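PDB 5NDX: glycosyl hydrolase from Rhizobium leguminosarum bv. trifolii, which probably hydrolyses O-glycosidic bonds as a family 39 glycoside hydrolase and is the bacterial orthologue of human alpha-L-iduronidase. Local coordinates for residues 180-185 and 193-198; 481-486 and 544-549; 485-490 and 592-597. The protein carries 2 engineered substitutions. One frame throughout, in Å; residues are numbered along the deposited sequence.

The three contacts show how one chain combines a catalytic barrel with accessory domains. Interaction 1 lies in the parallel barrel, where the 180-185 segment ends on A185, a residue of a pocket occupied by the bound glycoside. Interactions 2 and 3 are far away on the other side of the chain's centre, with centres about 47 Å and 46 Å from that of interaction 1. These two lie about 7 Å apart, centre to centre, and both use helix 480-489, which faces one three-stranded sheet. D359 pairs one carboxylate oxygen with R549 of interaction 2 and the other with R487 of interaction 3, and M594 CE of interaction 3 packs 3.5 Å from F483 CB of interaction 2. Neither contact touches the annotated sites.

Interaction 1 (180-185 and 193-198); sequences GGPGTA and RALMAH. With 8U8 ((2~{R},3~{S},4~{S},5~{R},6~{S})-6-(4-methyl-2-oxidanylidene-chromen-7-yl)oxy-3,4,5-tris(oxidanyl)oxane-2-carboxylic acid), chain M.
In the beta-alpha-beta unit formed by strand 179-184, helix 190-200 and strand 216-219 of the TIM barrel, P182 and L195 bring strand and helix together. L195 makes the contact through one methyl: its CD1 approaches P182 N to 4.1 Å and the ring carbon P182 CD to 4.2 Å. It also lies 4.2 Å from G181 C, and thus sits beside the cis peptide bond that links G181 to P182. With chi1 at -160°, CG of L195 lies opposite the backbone N, which carries the branch across to the strand. Y159 of helix 155-171 and F192 also pack on P182. Farther along, the chain reaches the pocket, where A185 CB lies 3.4 Å from C10 of the ligand's coumarin ring; D148 accepts a hydrogen bond from A185 N. The side chain of P182 is about 8 Å from that of Q146, an engineered residue at the position predicted to hold the proton donor. No hydrogen bond joins 180-185 to 193-198: the strand's backbone bonds to T143, S218 and H220 in or beside neighbouring strands, while cohesion with the helix rests on dispersion and the burial of apolar surface.

Interaction 2 (481-486 and 544-549); sequences AQFAEL and LGLGGR
F483 extends from helix 480-489 toward a beta-hairpin, the turn between strands 536-545 and 549-557, and meets two of its side chains in different ways. L546 comes to the rim of the ring: its CD1 lies near the ring plane, 4.1 Å from F483 CE2, and the two side chains run at about a right angle. R549 approaches obliquely, with NH2 3.5 Å from F483 CD2 and the guanidinium and ring planes 63° apart, so this is neither a flat stack nor a clean perpendicular one. The arginine leaves its backbone with CG anti to the nitrogen (chi1 176°), then bends at chi3 (32°), which turns the guanidinium back over the hairpin, where L546 O lies above one of its faces, displaced toward the rim. Its charge is answered by D359, whose OD2 forms a salt bridge with NH2 and also accepts a hydrogen bond from L546 N. F329 meets the phenylalanine ring edge-to-face. Shortening F483 to an alanine would probably open a gap between helix and hairpin, leaving L546 CD1 and the ring of F329 without their aromatic neighbour. The hairpin itself is closed by the backbone bond from G545 N to R549 O, 2.8 Å long.

Interaction 3 (485-490 and 592-597); sequences ELRRAQ and LHMSPP
R487 NH2 is held from beyond the contact by a salt bridge to D359 OD1 and a weak hydrogen bond to I360 O, while L592 CD2 comes within 3.5 Å of it. That methyl lies over the centre of one guanidinium face, 3.3 Å from R487 CZ. So close an approach is tight for a methyl group, and the leucine's second torsion, 107°, lies away from the staggered values, so the exact position of CD2 deserves caution. M594 comes instead to the edge of the same group: in the conformer described, one of two, its SD lies near the guanidinium plane, 3.3 Å from R487 NH1. The arginine runs extended from CG to NE, its CG anti to the carbonyl carbon (chi1 -67°), an extension that carries the guanidinium from the helix to the strand. Pairing with D359 probably offsets the cost of burying this charge against apolar groups. H593, between the two strand partners, points the other way and hydrogen-bonds through ND1 to Y602 OH. Strand 590-594 thus offers one face to helix 480-489 and the other to strand 601-607, as in a two-sheet sandwich; the pairing of three strands with four is consistent with a fibronectin type III-like domain.

Interaction 1 (180-185 and 193-198)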
ATOM      1  N   GLY A 180      -8.969  -7.561  17.031  1.00 41.38           N
ATOM      2  CA  GLY A 180      -8.699  -6.253  17.602  1.00 40.90           C
ATOM      3  C   GLY A 180      -9.685  -5.220  17.172  1.00 40.48           C
ATOM      4  O   GLY A 180     -10.642  -5.510  16.451  1.00 42.54           O
ATOM      5  N   GLY A 181      -9.461  -4.007  17.659  1.00 40.22           N
ATOM      6  CA  GLY A 181     -10.383  -2.928  17.448  1.00 41.45           C
ATOM      7  C   GLY A 181     -10.028  -1.764  18.325  1.00 40.20           C
ATOM      8  O   GLY A 181      -8.954  -1.757  18.932  1.00 40.99           O
ATOM      9  N   PRO A 182     -10.895  -0.779  18.418  1.00 39.94           N
ATOM     10  CA  PRO A 182     -12.207  -0.693  17.760  1.00 41.18           C
ATOM     11  C   PRO A 182     -12.242  -0.053  16.361  1.00 43.23           C
ATOM     12  O   PRO A 182     -13.318   0.052  15.773  1.00 44.82           O
ATOM     13  CB  PRO A 182     -12.999   0.207  18.717  1.00 41.77           C
ATOM     14  CG  PRO A 182     -11.955   1.065  19.386  1.00 41.56           C
ATOM     15  CD  PRO A 182     -10.634   0.344  19.335  1.00 40.62           C
ATOM     16  N   GLY A 183     -11.105   0.353  15.807  1.00 45.21           N
ATOM     17  CA  GLY A 183     -11.114   1.087  14.531  1.00 47.71           C
ATOM     18  C   GLY A 183     -11.945   2.374  14.546  1.00 48.12           C
ATOM     19  O   GLY A 183     -12.703   2.656  13.604  1.00 49.25           O
ATOM     20  N   THR A 184     -11.802   3.139  15.623  1.00 47.20           N
ATOM     21  CA  THR A 184     -12.552   4.371  15.825  1.00 46.84           C
ATOM     22  C   THR A 184     -11.931   5.561  15.087  1.00 46.82           C
ATOM     23  O   THR A 184     -10.699   5.631  14.916  1.00 45.17           O
ATOM     24  CB  THR A 184     -12.697   4.691  17.334  1.00 47.17           C
ATOM     25  OG1 THR A 184     -11.485   4.369  18.031  1.00 45.88           O
ATOM     26  CG2 THR A 184     -13.855   3.876  17.929  1.00 46.65           C
ATOM     27  N   ALA A 185     -12.792   6.492  14.672  1.00 44.93           N
ATOM     28  CA  ALA A 185     -12.375   7.633  13.860  1.00 48.72           C
ATOM     29  C   ALA A 185     -11.954   8.861  14.679  1.00 48.68           C
ATOM     30  O   ALA A 185     -11.175   9.670  14.201  1.00 49.52           O
ATOM     31  CB  ALA A 185     -13.487   8.032  12.903  1.00 49.07           C
ATOM     32  N   ARG A 193     -13.177   4.455  24.444  1.00 50.84           N
ATOM     33  CA  ARG A 193     -13.010   4.335  25.900  1.00 53.31           C
ATOM     34  C   ARG A 193     -13.787   3.180  26.455  1.00 51.85           C
ATOM     35  O   ARG A 193     -13.269   2.427  27.283  1.00 51.62           O
ATOM     36  CB  ARG A 193     -13.398   5.626  26.607  1.00 56.07           C
ATOM     37  CG  ARG A 193     -12.382   6.718  26.343  1.00 59.09           C
ATOM     38  CD  ARG A 193     -12.593   7.968  27.200  1.00 63.08           C
ATOM     39  NE  ARG A 193     -13.374   8.935  26.453  1.00 67.49           N
ATOM     40  CZ  ARG A 193     -14.643   9.288  26.663  1.00 73.08           C
ATOM     41  NH1 ARG A 193     -15.203  10.185  25.852  1.00 75.81           N
ATOM     42  NH2 ARG A 193     -15.367   8.784  27.650  1.00 78.50           N
ATOM     43  N   ALA A 194     -14.998   3.001  25.945  1.00 51.14           N
ATOM     44  CA  ALA A 194     -15.836   1.882  26.373  1.00 52.19           C
ATOM     45  C   ALA A 194     -15.240   0.524  26.045  1.00 51.58           C
ATOM     46  O   ALA A 194     -15.309  -0.399  26.863  1.00 52.09           O
ATOM     47  CB  ALA A 194     -17.225   2.007  25.771  1.00 53.39           C
ATOM     48  N   LEU A 195     -14.630   0.363  24.868  1.00 50.05           N
ATOM     49  CA  LEU A 195     -14.132  -0.969  24.501  1.00 49.47           C
ATOM     50  C   LEU A 195     -12.908  -1.312  25.339  1.00 49.92           C
ATOM     51  O   LEU A 195     -12.691  -2.455  25.739  1.00 51.09           O
ATOM     52  CB  LEU A 195     -13.819  -1.040  23.015  1.00 49.65           C
ATOM     53  CG  LEU A 195     -13.716  -2.373  22.238  1.00 52.32           C
ATOM     54  CD1 LEU A 195     -12.316  -2.673  21.730  1.00 53.42           C
ATOM     55  CD2 LEU A 195     -14.305  -3.595  22.908  1.00 52.13           C
ATOM     56  N   MET A 196     -12.097  -0.300  25.589  1.00 50.10           N
ATOM     57  CA  MET A 196     -10.912  -0.464  26.399  1.00 51.04           C
ATOM     58  C   MET A 196     -11.291  -0.865  27.836  1.00 52.35           C
ATOM     59  O   MET A 196     -10.685  -1.782  28.383  1.00 49.61           O
ATOM     60  CB  MET A 196     -10.093   0.835  26.389  1.00 50.73           C
ATOM     61  CG  MET A 196      -9.567   1.234  24.985  1.00 53.72           C
ATOM     62  SD  MET A 196      -8.987  -0.102  23.903  1.00 53.03           S
ATOM     63  CE  MET A 196      -7.415  -0.124  24.586  1.00 54.77           C
ATOM     64  N   ALA A 197     -12.283  -0.173  28.418  1.00 51.59           N
ATOM     65  CA  ALA A 197     -12.827  -0.543  29.741  1.00 55.65           C
ATOM     66  C   ALA A 197     -13.341  -1.983  29.716  1.00 54.95           C
ATOM     67  O   ALA A 197     -12.944  -2.804  30.540  1.00 54.87           O
ATOM     68  CB  ALA A 197     -13.938   0.422  30.172  1.00 53.72           C
ATOM     69  N   HIS A 198     -14.160  -2.294  28.715  1.00 54.70           N
ATOM     70  CA  HIS A 198     -14.671  -3.657  28.549  1.00 53.56           C
ATOM     71  C   HIS A 198     -13.610  -4.725  28.428  1.00 52.83           C
ATOM     72  O   HIS A 198     -13.754  -5.807  29.004  1.00 53.88           O
ATOM     73  CB  HIS A 198     -15.593  -3.716  27.344  1.00 54.73           C
ATOM     74  CG  HIS A 198     -16.363  -4.984  27.240  1.00 55.71           C
ATOM     75  ND1 HIS A 198     -16.108  -5.920  26.271  1.00 56.56           N
ATOM     76  CD2 HIS A 198     -17.387  -5.476  27.981  1.00 58.87           C
ATOM     77  CE1 HIS A 198     -16.925  -6.941  26.425  1.00 59.35           C
ATOM     78  NE2 HIS A 198     -17.715  -6.698  27.455  1.00 59.91           N
TER
HETATM   79  C15 8U8 M 712     -18.605  10.782   9.348  1.00126.91           C
HETATM   80  C13 8U8 M 712     -17.332  10.766   9.961  1.00131.95           C
HETATM   81  C14 8U8 M 712     -17.169  11.431  11.179  1.00132.30           C
HETATM   82  C16 8U8 M 712     -15.936  11.407  11.837  1.00131.61           C
HETATM   83  O9  8U8 M 712     -15.861  12.041  12.888  1.00128.59           O
HETATM   84  O8  8U8 M 712     -14.850  10.746  11.299  1.00122.24           O
HETATM   85  C11 8U8 M 712     -15.004   9.986  10.166  1.00118.18           C
HETATM   86  C10 8U8 M 712     -13.925   9.216   9.719  1.00111.55           C
HETATM   87  C12 8U8 M 712     -16.246   9.999   9.474  1.00128.18           C
HETATM   88  C7  8U8 M 712     -16.365   9.180   8.335  1.00122.67           C
HETATM   89  C8  8U8 M 712     -15.285   8.407   7.895  1.00115.94           C
HETATM   90  C9  8U8 M 712     -14.054   8.425   8.571  1.00109.17           C
HETATM   91  O2  8U8 M 712     -12.972   7.653   8.196  1.00 90.24           O
HETATM   92  C5  8U8 M 712     -12.729   7.172   6.817  1.00 68.08           C
HETATM   93  O1  8U8 M 712     -12.886   8.274   5.910  1.00 60.78           O
HETATM   94  C1  8U8 M 712     -13.035   8.000   4.570  1.00 48.18           C
HETATM   95  C6  8U8 M 712     -12.272   9.035   3.967  1.00 35.15           C
HETATM   96  O7  8U8 M 712     -12.605   9.357   2.833  1.00 37.79           O
HETATM   97  O6  8U8 M 712     -11.347   9.478   4.624  1.00 37.30           O
HETATM   98  C2  8U8 M 712     -12.410   6.670   4.048  1.00 59.96           C
HETATM   99  O5  8U8 M 712     -10.982   6.842   3.926  1.00 54.97           O
HETATM  100  C3  8U8 M 712     -12.790   5.401   4.930  1.00 54.95           C
HETATM  101  O4  8U8 M 712     -13.606   4.551   4.201  1.00 55.21           O
HETATM  102  C4  8U8 M 712     -13.481   5.813   6.268  1.00 66.47           C
HETATM  103  O3  8U8 M 712     -13.486   4.632   7.169  1.00 53.88           O

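Interaction 2 (481-486 and 544-549)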
ATOM      1  N   ALA A 481      -1.049   6.293 -28.358  1.00 39.05           N
ATOM      2  CA  ALA A 481       0.319   6.802 -28.182  1.00 41.28           C
ATOM      3  C   ALA A 481       0.476   7.617 -26.879  1.00 39.36           C
ATOM      4  O   ALA A 481       1.500   7.539 -26.227  1.00 40.41           O
ATOM      5  CB  ALA A 481       0.765   7.648 -29.374  1.00 41.45           C
ATOM      6  N   GLN A 482      -0.540   8.382 -26.516  1.00 39.46           N
ATOM      7  CA  GLN A 482      -0.526   9.175 -25.259  1.00 38.43           C
ATOM      8  C   GLN A 482      -0.522   8.300 -24.014  1.00 37.25           C
ATOM      9  O   GLN A 482       0.263   8.514 -23.090  1.00 35.78           O
ATOM     10  CB  GLN A 482      -1.680  10.168 -25.244  1.00 37.90           C
ATOM     11  CG  GLN A 482      -1.383  11.336 -26.157  1.00 37.68           C
ATOM     12  CD  GLN A 482      -2.567  12.266 -26.388  1.00 38.25           C
ATOM     13  OE1 GLN A 482      -3.727  11.887 -26.224  1.00 38.12           O
ATOM     14  NE2 GLN A 482      -2.258  13.527 -26.691  1.00 37.76           N
ATOM     15  N   PHE A 483      -1.331   7.257 -24.049  1.00 36.41           N
ATOM     16  CA  PHE A 483      -1.302   6.254 -23.020  1.00 36.82           C
ATOM     17  C   PHE A 483       0.053   5.527 -22.893  1.00 36.33           C
ATOM     18  O   PHE A 483       0.485   5.252 -21.763  1.00 34.02           O
ATOM     19  CB  PHE A 483      -2.414   5.236 -23.194  1.00 37.57           C
ATOM     20  CG  PHE A 483      -3.737   5.650 -22.590  1.00 37.30           C
ATOM     21  CD1 PHE A 483      -3.833   5.987 -21.256  1.00 37.87           C
ATOM     22  CD2 PHE A 483      -4.903   5.627 -23.349  1.00 38.94           C
ATOM     23  CE1 PHE A 483      -5.048   6.338 -20.684  1.00 37.80           C
ATOM     24  CE2 PHE A 483      -6.122   5.958 -22.790  1.00 39.05           C
ATOM     25  CZ  PHE A 483      -6.194   6.350 -21.461  1.00 39.80           C
ATOM     26  N   ALA A 484       0.724   5.262 -24.010  1.00 35.88           N
ATOM     27  CA  ALA A 484       2.035   4.615 -23.992  1.00 35.62           C
ATOM     28  C   ALA A 484       3.034   5.584 -23.328  1.00 36.38           C
ATOM     29  O   ALA A 484       3.883   5.169 -22.550  1.00 35.44           O
ATOM     30  CB  ALA A 484       2.523   4.208 -25.411  1.00 34.84           C
ATOM     31  N   GLU A 485       2.903   6.870 -23.608  1.00 34.79           N
ATOM     32  CA  GLU A 485       3.729   7.881 -22.962  1.00 35.66           C
ATOM     33  C   GLU A 485       3.454   7.943 -21.446  1.00 33.58           C
ATOM     34  O   GLU A 485       4.379   8.006 -20.666  1.00 32.63           O
ATOM     35  CB  GLU A 485       3.548   9.227 -23.692  1.00 37.65           C
ATOM     36  CG  GLU A 485       4.332  10.399 -23.156  1.00 42.99           C
ATOM     37  CD  GLU A 485       3.944  11.786 -23.812  1.00 46.99           C
ATOM     38  OE1 GLU A 485       3.016  11.897 -24.690  1.00 46.28           O
ATOM     39  OE2 GLU A 485       4.596  12.781 -23.427  1.00 47.21           O
ATOM     40  N   LEU A 486       2.198   7.858 -21.024  1.00 33.17           N
ATOM     41  CA  LEU A 486       1.864   7.864 -19.602  1.00 33.38           C
ATOM     42  C   LEU A 486       2.350   6.633 -18.894  1.00 32.46           C
ATOM     43  O   LEU A 486       2.857   6.718 -17.761  1.00 30.15           O
ATOM     44  CB  LEU A 486       0.343   8.019 -19.359  1.00 34.93           C
ATOM     45  CG  LEU A 486      -0.314   9.319 -19.840  1.00 36.09           C
ATOM     46  CD1 LEU A 486      -1.761   9.318 -19.439  1.00 36.51           C
ATOM     47  CD2 LEU A 486       0.325  10.604 -19.342  1.00 35.35           C
ATOM     48  N   LEU A 544     -10.273  -4.567 -22.153  1.00 41.26           N
ATOM     49  CA  LEU A 544     -10.458  -3.579 -23.195  1.00 42.30           C
ATOM     50  C   LEU A 544     -10.189  -2.183 -22.625  1.00 41.89           C
ATOM     51  O   LEU A 544     -10.802  -1.778 -21.614  1.00 41.31           O
ATOM     52  CB  LEU A 544     -11.877  -3.653 -23.778  1.00 46.17           C
ATOM     53  CG  LEU A 544     -12.212  -4.986 -24.471  1.00 48.53           C
ATOM     54  CD1 LEU A 544     -13.685  -5.017 -24.901  1.00 51.51           C
ATOM     55  CD2 LEU A 544     -11.308  -5.183 -25.676  1.00 49.54           C
ATOM     56  N   GLY A 545      -9.292  -1.467 -23.294  1.00 40.95           N
ATOM     57  CA  GLY A 545      -8.992  -0.073 -22.997  1.00 41.57           C
ATOM     58  C   GLY A 545      -9.971   0.880 -23.656  1.00 42.84           C
ATOM     59  O   GLY A 545     -10.854   0.457 -24.399  1.00 42.55           O
ATOM     60  N   LEU A 546      -9.817   2.159 -23.368  1.00 43.97           N
ATOM     61  CA  LEU A 546     -10.657   3.220 -23.975  1.00 48.42           C
ATOM     62  C   LEU A 546     -10.756   3.049 -25.468  1.00 49.95           C
ATOM     63  O   LEU A 546      -9.752   2.793 -26.110  1.00 49.13           O
ATOM     64  CB  LEU A 546     -10.050   4.596 -23.750  1.00 48.11           C
ATOM     65  CG  LEU A 546     -10.332   5.321 -22.446  1.00 49.48           C
ATOM     66  CD1 LEU A 546     -10.132   6.824 -22.686  1.00 46.72           C
ATOM     67  CD2 LEU A 546     -11.734   5.098 -21.919  1.00 49.52           C
ATOM     68  N   GLY A 547     -11.963   3.203 -26.004  1.00 55.40           N
ATOM     69  CA  GLY A 547     -12.230   2.972 -27.439  1.00 55.84           C
ATOM     70  C   GLY A 547     -12.270   1.513 -27.850  1.00 57.88           C
ATOM     71  O   GLY A 547     -12.208   1.213 -29.035  1.00 62.29           O
ATOM     72  N   GLY A 548     -12.398   0.594 -26.890  1.00 57.71           N
ATOM     73  CA  GLY A 548     -12.383  -0.843 -27.181  1.00 55.64           C
ATOM     74  C   GLY A 548     -11.054  -1.407 -27.691  1.00 55.66           C
ATOM     75  O   GLY A 548     -11.044  -2.435 -28.367  1.00 58.08           O
ATOM     76  N   ARG A 549      -9.931  -0.775 -27.362  1.00 52.58           N
ATOM     77  CA  ARG A 549      -8.600  -1.316 -27.697  1.00 52.28           C
ATOM     78  C   ARG A 549      -8.276  -2.611 -26.925  1.00 49.10           C
ATOM     79  O   ARG A 549      -8.546  -2.713 -25.732  1.00 46.73           O
ATOM     80  CB  ARG A 549      -7.564  -0.249 -27.354  1.00 57.54           C
ATOM     81  CG  ARG A 549      -6.101  -0.644 -27.540  1.00 60.28           C
ATOM     82  CD  ARG A 549      -5.140   0.452 -27.050  1.00 65.12           C
ATOM     83  NE  ARG A 549      -5.683   1.223 -25.909  1.00 68.11           N
ATOM     84  CZ  ARG A 549      -6.211   2.457 -25.956  1.00 62.46           C
ATOM     85  NH1 ARG A 549      -6.244   3.174 -27.097  1.00 62.53           N
ATOM     86  NH2 ARG A 549      -6.707   2.976 -24.829  1.00 57.22           N
TER

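Interaction 3 (485-490 and 592-597)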
ATOM      1  N   GLU A 485       2.903   6.870 -23.608  1.00 34.79           N
ATOM      2  CA  GLU A 485       3.729   7.881 -22.962  1.00 35.66           C
ATOM      3  C   GLU A 485       3.454   7.943 -21.446  1.00 33.58           C
ATOM      4  O   GLU A 485       4.379   8.006 -20.666  1.00 32.63           O
ATOM      5  CB  GLU A 485       3.548   9.227 -23.692  1.00 37.65           C
ATOM      6  CG  GLU A 485       4.332  10.399 -23.156  1.00 42.99           C
ATOM      7  CD  GLU A 485       3.944  11.786 -23.812  1.00 46.99           C
ATOM      8  OE1 GLU A 485       3.016  11.897 -24.690  1.00 46.28           O
ATOM      9  OE2 GLU A 485       4.596  12.781 -23.427  1.00 47.21           O
ATOM     10  N   LEU A 486       2.198   7.858 -21.024  1.00 33.17           N
ATOM     11  CA  LEU A 486       1.864   7.864 -19.602  1.00 33.38           C
ATOM     12  C   LEU A 486       2.350   6.633 -18.894  1.00 32.46           C
ATOM     13  O   LEU A 486       2.857   6.718 -17.761  1.00 30.15           O
ATOM     14  CB  LEU A 486       0.343   8.019 -19.359  1.00 34.93           C
ATOM     15  CG  LEU A 486      -0.314   9.319 -19.840  1.00 36.09           C
ATOM     16  CD1 LEU A 486      -1.761   9.318 -19.439  1.00 36.51           C
ATOM     17  CD2 LEU A 486       0.325  10.604 -19.342  1.00 35.35           C
ATOM     18  N   ARG A 487       2.215   5.478 -19.532  1.00 33.20           N
ATOM     19  CA  ARG A 487       2.665   4.237 -18.929  1.00 33.78           C
ATOM     20  C   ARG A 487       4.216   4.133 -18.836  1.00 34.57           C
ATOM     21  O   ARG A 487       4.731   3.379 -17.983  1.00 34.70           O
ATOM     22  CB  ARG A 487       2.074   3.004 -19.665  1.00 35.42           C
ATOM     23  CG  ARG A 487       0.579   2.905 -19.491  1.00 37.04           C
ATOM     24  CD  ARG A 487       0.034   1.542 -19.825  1.00 39.70           C
ATOM     25  NE  ARG A 487      -1.269   1.334 -19.201  1.00 39.94           N
ATOM     26  CZ  ARG A 487      -2.416   1.527 -19.823  1.00 40.91           C
ATOM     27  NH1 ARG A 487      -2.442   1.882 -21.103  1.00 42.73           N
ATOM     28  NH2 ARG A 487      -3.546   1.364 -19.167  1.00 39.36           N
ATOM     29  N   ARG A 488       4.957   4.815 -19.706  1.00 33.75           N
ATOM     30  CA  ARG A 488       6.421   4.942 -19.514  1.00 36.45           C
ATOM     31  C   ARG A 488       6.710   5.795 -18.266  1.00 33.43           C
ATOM     32  O   ARG A 488       7.533   5.418 -17.415  1.00 30.92           O
ATOM     33  CB  ARG A 488       7.101   5.540 -20.744  1.00 41.44           C
ATOM     34  CG  ARG A 488       8.633   5.762 -20.706  1.00 49.29           C
ATOM     35  CD  ARG A 488       9.200   6.439 -21.992  1.00 54.36           C
ATOM     36  NE  ARG A 488       8.338   6.235 -23.217  1.00 67.27           N
ATOM     37  CZ  ARG A 488       7.621   7.171 -23.920  1.00 69.93           C
ATOM     38  NH1 ARG A 488       7.618   8.489 -23.609  1.00 68.54           N
ATOM     39  NH2 ARG A 488       6.870   6.780 -24.981  1.00 67.74           N
ATOM     40  N   ALA A 489       5.994   6.909 -18.150  1.00 31.36           N
ATOM     41  CA  ALA A 489       6.180   7.836 -17.057  1.00 31.59           C
ATOM     42  C   ALA A 489       5.693   7.311 -15.730  1.00 32.00           C
ATOM     43  O   ALA A 489       6.198   7.782 -14.698  1.00 31.15           O
ATOM     44  CB  ALA A 489       5.505   9.193 -17.347  1.00 31.35           C
ATOM     45  N   GLN A 490       4.783   6.331 -15.718  1.00 30.58           N
ATOM     46  CA  GLN A 490       4.162   5.921 -14.470  1.00 31.04           C
ATOM     47  C   GLN A 490       5.049   5.024 -13.630  1.00 31.58           C
ATOM     48  O   GLN A 490       4.775   4.858 -12.443  1.00 31.86           O
ATOM     49  CB  GLN A 490       2.848   5.164 -14.690  1.00 31.67           C
ATOM     50  CG  GLN A 490       2.997   3.675 -15.074  1.00 31.44           C
ATOM     51  CD  GLN A 490       1.693   2.960 -15.377  1.00 31.41           C
ATOM     52  OE1 GLN A 490       1.678   1.716 -15.643  1.00 36.18           O
ATOM     53  NE2 GLN A 490       0.614   3.663 -15.342  1.00 29.06           N
ATOM     54  N   LEU A 592       0.827  -3.806 -17.948  1.00 33.60           N
ATOM     55  CA  LEU A 592      -0.280  -3.678 -18.868  1.00 33.83           C
ATOM     56  C   LEU A 592       0.247  -3.495 -20.302  1.00 35.13           C
ATOM     57  O   LEU A 592       0.948  -2.527 -20.571  1.00 35.37           O
ATOM     58  CB  LEU A 592      -1.251  -2.517 -18.477  1.00 34.92           C
ATOM     59  CG  LEU A 592      -2.372  -2.705 -19.532  1.00 37.69           C
ATOM     60  CD1 LEU A 592      -3.653  -3.275 -18.990  1.00 39.96           C
ATOM     61  CD2 LEU A 592      -2.531  -1.679 -20.599  1.00 38.41           C
ATOM     62  N   HIS A 593      -0.044  -4.442 -21.212  1.00 35.25           N
ATOM     63  CA  HIS A 593       0.364  -4.316 -22.617  1.00 37.79           C
ATOM     64  C   HIS A 593      -0.813  -3.935 -23.511  1.00 39.01           C
ATOM     65  O   HIS A 593      -1.849  -4.598 -23.452  1.00 40.15           O
ATOM     66  CB  HIS A 593       0.904  -5.657 -23.154  1.00 42.04           C
ATOM     67  CG  HIS A 593       1.540  -5.523 -24.504  1.00 43.48           C
ATOM     68  ND1 HIS A 593       1.326  -6.421 -25.532  1.00 43.44           N
ATOM     69  CD2 HIS A 593       2.346  -4.550 -25.006  1.00 42.95           C
ATOM     70  CE1 HIS A 593       2.031  -6.043 -26.589  1.00 43.17           C
ATOM     71  NE2 HIS A 593       2.639  -4.902 -26.307  1.00 44.08           N
ATOM     72  N   MET A 594      -0.637  -2.923 -24.343  1.00 40.72           N
ATOM     73  CA  MET A 594      -1.657  -2.406 -25.268  0.50 44.11           C
ATOM     74  C   MET A 594      -1.460  -3.025 -26.676  1.00 44.18           C
ATOM     75  O   MET A 594      -0.318  -3.139 -27.150  1.00 42.25           O
ATOM     76  CB  MET A 594      -1.534  -0.870 -25.363  0.50 46.88           C
ATOM     77  CG  MET A 594      -1.460  -0.117 -24.013  0.50 48.72           C
ATOM     78  SD  MET A 594      -1.140   1.684 -24.121  0.50 51.63           S
ATOM     79  CE  MET A 594      -2.737   2.162 -24.780  0.50 52.81           C
ATOM     80  N   SER A 595      -2.557  -3.401 -27.327  1.00 46.49           N
ATOM     81  CA  SER A 595      -2.558  -3.847 -28.743  1.00 48.28           C
ATOM     82  C   SER A 595      -1.605  -5.008 -29.016  1.00 47.13           C
ATOM     83  O   SER A 595      -0.629  -4.850 -29.719  1.00 48.72           O
ATOM     84  CB  SER A 595      -2.230  -2.651 -29.640  1.00 50.36           C
ATOM     85  OG  SER A 595      -3.167  -1.616 -29.370  1.00 51.21           O
ATOM     86  N   PRO A 596      -1.856  -6.162 -28.412  1.00 45.72           N
ATOM     87  CA  PRO A 596      -1.016  -7.296 -28.742  1.00 51.40           C
ATOM     88  C   PRO A 596      -1.152  -7.680 -30.225  1.00 53.33           C
ATOM     89  O   PRO A 596      -2.247  -7.589 -30.762  1.00 53.34           O
ATOM     90  CB  PRO A 596      -1.592  -8.421 -27.885  1.00 48.80           C
ATOM     91  CG  PRO A 596      -2.992  -8.036 -27.638  1.00 48.00           C
ATOM     92  CD  PRO A 596      -2.982  -6.543 -27.553  1.00 47.01           C
ATOM     93  N   PRO A 597      -0.059  -8.110 -30.864  1.00 58.39           N
ATOM     94  CA  PRO A 597      -0.198  -8.638 -32.224  1.00 59.69           C
ATOM     95  C   PRO A 597      -0.943  -9.974 -32.213  1.00 61.30           C
ATOM     96  O   PRO A 597      -1.247 -10.522 -31.155  1.00 58.92           O
ATOM     97  CB  PRO A 597       1.250  -8.797 -32.681  1.00 60.45           C
ATOM     98  CG  PRO A 597       2.006  -9.088 -31.423  1.00 62.23           C
ATOM     99  CD  PRO A 597       1.281  -8.383 -30.301  1.00 59.26           C
TER